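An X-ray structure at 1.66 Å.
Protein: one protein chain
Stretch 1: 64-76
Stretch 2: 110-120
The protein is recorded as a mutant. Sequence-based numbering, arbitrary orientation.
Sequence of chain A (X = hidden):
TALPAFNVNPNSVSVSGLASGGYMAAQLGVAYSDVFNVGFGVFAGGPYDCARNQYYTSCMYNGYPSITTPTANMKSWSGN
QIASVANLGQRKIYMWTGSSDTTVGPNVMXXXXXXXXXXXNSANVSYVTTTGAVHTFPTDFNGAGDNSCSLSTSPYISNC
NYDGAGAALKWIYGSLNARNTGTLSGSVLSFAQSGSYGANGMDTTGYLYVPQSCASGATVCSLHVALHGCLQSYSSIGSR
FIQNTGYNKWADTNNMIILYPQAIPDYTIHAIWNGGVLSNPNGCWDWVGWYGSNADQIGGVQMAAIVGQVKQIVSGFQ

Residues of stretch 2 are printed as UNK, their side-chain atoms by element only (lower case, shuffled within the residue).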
# COMPACT_ATOMS: atom_id res chain seq x y z
N TYR A 64 -0.05 0.62 -21.94
CA TYR A 64 0.06 -0.82 -21.79
C TYR A 64 1.50 -1.22 -21.50
O TYR A 64 2.22 -1.66 -22.40
CB TYR A 64 -0.40 -1.54 -23.06
CG TYR A 64 -1.89 -1.51 -23.33
CD1 TYR A 64 -2.51 -0.36 -23.81
CD2 TYR A 64 -2.67 -2.65 -23.14
CE1 TYR A 64 -3.88 -0.34 -24.09
CE2 TYR A 64 -4.03 -2.65 -23.41
CZ TYR A 64 -4.63 -1.49 -23.88
OH TYR A 64 -5.98 -1.49 -24.16
N PRO A 65 1.95 -1.09 -20.24
CA PRO A 65 3.34 -1.47 -19.95
C PRO A 65 3.57 -2.95 -20.22
O PRO A 65 2.66 -3.77 -20.05
CB PRO A 65 3.49 -1.12 -18.47
CG PRO A 65 2.10 -1.31 -17.93
CD PRO A 65 1.25 -0.67 -19.01
N SER A 66 4.78 -3.30 -20.64
CA SER A 66 5.12 -4.70 -20.84
C SER A 66 5.32 -5.37 -19.49
O SER A 66 5.85 -4.76 -18.56
CB SER A 66 6.40 -4.83 -21.67
OG SER A 66 6.75 -6.19 -21.86
N ILE A 67 4.90 -6.63 -19.38
CA ILE A 67 5.17 -7.39 -18.17
C ILE A 67 5.95 -8.67 -18.48
O ILE A 67 6.06 -9.55 -17.64
CB ILE A 67 3.87 -7.77 -17.44
CG1 ILE A 67 2.97 -8.60 -18.36
CG2 ILE A 67 3.16 -6.52 -16.96
CD1 ILE A 67 1.80 -9.27 -17.64
N THR A 68 6.50 -8.76 -19.69
CA THR A 68 7.27 -9.93 -20.06
C THR A 68 8.48 -10.10 -19.13
O THR A 68 8.63 -11.14 -18.49
CB THR A 68 7.78 -9.84 -21.52
OG1 THR A 68 6.66 -9.62 -22.39
CG2 THR A 68 8.47 -11.13 -21.92
N THR A 69 9.32 -9.07 -19.06
CA THR A 69 10.50 -9.13 -18.21
C THR A 69 10.14 -9.07 -16.72
O THR A 69 10.74 -9.77 -15.91
CB THR A 69 11.50 -8.02 -18.56
OG1 THR A 69 11.91 -8.17 -19.93
CG2 THR A 69 12.73 -8.11 -17.67
N PRO A 70 9.16 -8.23 -16.34
CA PRO A 70 8.80 -8.17 -14.92
C PRO A 70 8.34 -9.54 -14.40
O PRO A 70 8.72 -9.96 -13.31
CB PRO A 70 7.67 -7.14 -14.90
CG PRO A 70 8.11 -6.18 -15.97
CD PRO A 70 8.55 -7.11 -17.08
N THR A 71 7.54 -10.24 -15.20
CA THR A 71 7.06 -11.56 -14.83
C THR A 71 8.20 -12.58 -14.81
O THR A 71 8.28 -13.42 -13.91
CB THR A 71 5.95 -12.04 -15.79
OG1 THR A 71 4.87 -11.09 -15.78
CG2 THR A 71 5.41 -13.41 -15.35
N ALA A 72 9.08 -12.49 -15.80
CA ALA A 72 10.27 -13.34 -15.84
C ALA A 72 11.15 -13.13 -14.61
O ALA A 72 11.69 -14.08 -14.05
CB ALA A 72 11.07 -13.07 -17.10
N ASN A 73 11.28 -11.87 -14.18
CA ASN A 73 12.06 -11.57 -12.99
C ASN A 73 11.45 -12.19 -11.74
O ASN A 73 12.17 -12.72 -10.88
CB ASN A 73 12.20 -10.05 -12.81
CG ASN A 73 13.23 -9.44 -13.77
OD1 ASN A 73 13.29 -8.22 -13.93
ND2 ASN A 73 14.03 -10.29 -14.39
N MET A 74 10.13 -12.15 -11.63
CA MET A 74 9.46 -12.79 -10.50
C MET A 74 9.82 -14.27 -10.43
O MET A 74 10.12 -14.79 -9.35
CB MET A 74 7.94 -12.61 -10.60
CG MET A 74 7.48 -11.19 -10.31
SD MET A 74 5.70 -10.95 -10.41
CE MET A 74 5.15 -11.81 -8.94
N LYS A 75 9.79 -14.95 -11.57
CA LYS A 75 10.15 -16.36 -11.62
C LYS A 75 11.61 -16.56 -11.27
O LYS A 75 11.95 -17.46 -10.50
CB LYS A 75 9.86 -16.93 -13.02
CG LYS A 75 8.39 -16.98 -13.36
CD LYS A 75 8.16 -17.55 -14.75
CE LYS A 75 6.68 -17.54 -15.11
NZ LYS A 75 6.45 -18.02 -16.50
N SER A 76 12.47 -15.72 -11.82
CA SER A 76 13.91 -15.88 -11.65
C SER A 76 14.36 -15.59 -10.22
O SER A 76 15.24 -16.28 -9.70
CB SER A 76 14.66 -14.97 -12.62
OG SER A 76 14.33 -15.28 -13.96
N UNK A 110 -4.70 -3.46 -15.28
CA UNK A 110 -5.01 -4.75 -15.89
C UNK A 110 -3.76 -5.59 -16.11
O UNK A 110 -3.81 -6.81 -16.02
c UNK A 110 -5.73 -4.56 -17.23
c UNK A 110 -6.13 -5.88 -17.86
o UNK A 110 -7.02 -6.58 -17.36
n UNK A 110 -5.47 -6.24 -18.95
N UNK A 111 -2.64 -4.93 -16.40
CA UNK A 111 -1.38 -5.65 -16.58
C UNK A 111 -0.87 -6.24 -15.26
O UNK A 111 -0.27 -7.31 -15.24
n UNK A 111 0.64 -5.77 -20.23
c UNK A 111 -0.49 -5.55 -19.56
c UNK A 111 -0.30 -4.73 -17.17
c UNK A 111 -0.50 -4.35 -18.63
o UNK A 111 -1.48 -6.27 -19.68
N UNK A 112 -1.11 -5.53 -14.16
CA UNK A 112 -0.82 -6.09 -12.84
C UNK A 112 -1.66 -7.34 -12.61
O UNK A 112 -1.16 -8.35 -12.11
c UNK A 112 0.39 -6.05 -9.98
c UNK A 112 -1.12 -5.06 -11.74
c UNK A 112 -1.44 -4.47 -9.35
c UNK A 112 -1.03 -5.59 -10.30
N UNK A 113 -2.94 -7.28 -12.98
CA UNK A 113 -3.81 -8.44 -12.84
C UNK A 113 -3.26 -9.61 -13.64
O UNK A 113 -3.17 -10.73 -13.15
c UNK A 113 -7.58 -8.84 -13.70
n UNK A 113 -9.92 -9.58 -14.07
c UNK A 113 -8.59 -9.96 -13.52
c UNK A 113 -5.22 -8.10 -13.33
c UNK A 113 -6.20 -9.26 -13.21
N UNK A 114 -2.87 -9.34 -14.88
CA UNK A 114 -2.37 -10.38 -15.77
C UNK A 114 -1.08 -10.96 -15.22
O UNK A 114 -0.87 -12.18 -15.25
c UNK A 114 -2.13 -9.80 -17.16
N UNK A 115 -0.22 -10.08 -14.71
CA UNK A 115 1.06 -10.51 -14.17
C UNK A 115 0.88 -11.44 -12.97
O UNK A 115 1.46 -12.52 -12.92
c UNK A 115 1.88 -9.29 -13.75
c UNK A 115 3.90 -8.40 -12.54
n UNK A 115 5.17 -8.24 -12.90
c UNK A 115 3.19 -9.63 -13.07
o UNK A 115 3.31 -7.61 -11.80
N UNK A 116 0.07 -11.01 -12.01
CA UNK A 116 -0.18 -11.81 -10.81
C UNK A 116 -0.95 -13.08 -11.15
O UNK A 116 -0.86 -14.07 -10.43
c UNK A 116 -0.94 -10.98 -9.77
c UNK A 116 -0.15 -9.80 -9.19
c UNK A 116 -1.02 -9.00 -8.24
c UNK A 116 1.08 -10.33 -8.47
N UNK A 117 -1.70 -13.05 -12.25
CA UNK A 117 -2.45 -14.22 -12.66
C UNK A 117 -1.57 -15.43 -12.94
O UNK A 117 -2.04 -16.57 -12.92
N UNK A 118 -0.29 -15.18 -13.20
CA UNK A 118 0.67 -16.26 -13.41
C UNK A 118 0.94 -17.03 -12.13
O UNK A 118 1.42 -18.17 -12.18
n UNK A 118 1.74 -13.95 -15.60
c UNK A 118 1.98 -15.69 -13.94
o UNK A 118 1.92 -16.07 -16.30
c UNK A 118 1.88 -15.25 -15.39
N UNK A 119 0.64 -16.42 -10.99
CA UNK A 119 1.05 -16.98 -9.70
C UNK A 119 -0.08 -17.16 -8.69
O UNK A 119 0.05 -17.93 -7.75
c UNK A 119 5.27 -16.43 -11.19
c UNK A 119 2.13 -16.10 -9.08
c UNK A 119 4.24 -16.72 -10.29
c UNK A 119 5.31 -15.19 -11.82
c UNK A 119 4.33 -14.24 -11.55
c UNK A 119 3.26 -15.77 -10.01
c UNK A 119 3.31 -14.54 -10.65
N UNK A 120 -1.19 -16.44 -8.88
CA UNK A 120 -2.25 -16.44 -7.89
C UNK A 120 -3.42 -17.36 -8.21
O UNK A 120 -3.44 -18.04 -9.23
o UNK A 120 -3.45 -13.14 -8.95
c UNK A 120 -2.75 -15.00 -7.65
o UNK A 120 -3.93 -15.13 -9.74
c UNK A 120 -3.42 -14.39 -8.87
O HOH W 1 3.50 -18.35 -16.26

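Position 110 carries two carbons, the second bearing one oxygen and one nitrogen: a short amide, Asn 110. It makes no contact with stretch 1.

Position 111 has three carbons, the third bearing one oxygen and one nitrogen, the longer amide. Its nitrogen lies 2.8 Å from Pro 65 O, so the residue is Gln 111. With hydrogens placed, the NE2–H...O angle to Pro 65 O is 168°, a nearly linear hydrogen bond. The chain bends to reach it, with chi1 and chi2 both m.

Position 112 has four carbons forked at the second, and its CA-to-CB bond points away from stretch 1: Leu 112. Position 113 has four carbons in a row ending in nitrogen, fully extended and also directed away at CB: Lys 113. Position 114 has a single carbon, hence Ala 114; its CB lies 4.0 Å from Ile 67 CD1.

Position 115 again shows three carbons with oxygen and nitrogen on the third. Its CB points toward stretch 1, and the middle carbon lies 3.5 Å from Thr 71 OG1. This is Gln 115, extended at chi1 and chi2. Its NE2 lies 3.4 Å from Pro 70 CB and 3.7 Å from Met 74 SD, while both amide atoms are hydrogen-bonded elsewhere in the structure.

Position 116 has four carbons forked at the second: Leu 116. Its CB points away, but the end comes nearer, with CD2 4.4 Å from Met 74 CE. Position 117 has no side-chain atoms and is Gly 117.

Position 118 has two carbons, the second with oxygen and nitrogen: Asn 118. Its ND2 donates to Gln 115 O at 3.1 Å. One water accepts from Lys 75 NZ (3.0 Å to the water oxygen) and donates to Asn 118 OD1 (2.8 Å), bridging the stretches.

Position 119 has one carbon followed by a six-carbon ring without oxygen: Phe 119. Lys 75 CG meets the ring edge, 3.8 Å from CE2 of Phe 119; Met 74 CE approaches obliquely, 3.7 Å from Phe 119 CE1. Position 120 has two carbons, the second carrying two oxygens: Asp 120, out of reach.

The contact joins helices inclined at 34°, with axes 10.4 Å apart at closest approach, and buries 595 Å² in total. Gln 111 fixes the loop before helix 68-76 through the one direct hydrogen bond across the stretches. Further along, Ile 67 packs against Ala 114 and Gln 115, and Met 74 packs against Phe 119, so packing supplies most of the remaining contact.

Stretch 2 110-120: NQLKAQLGNFD
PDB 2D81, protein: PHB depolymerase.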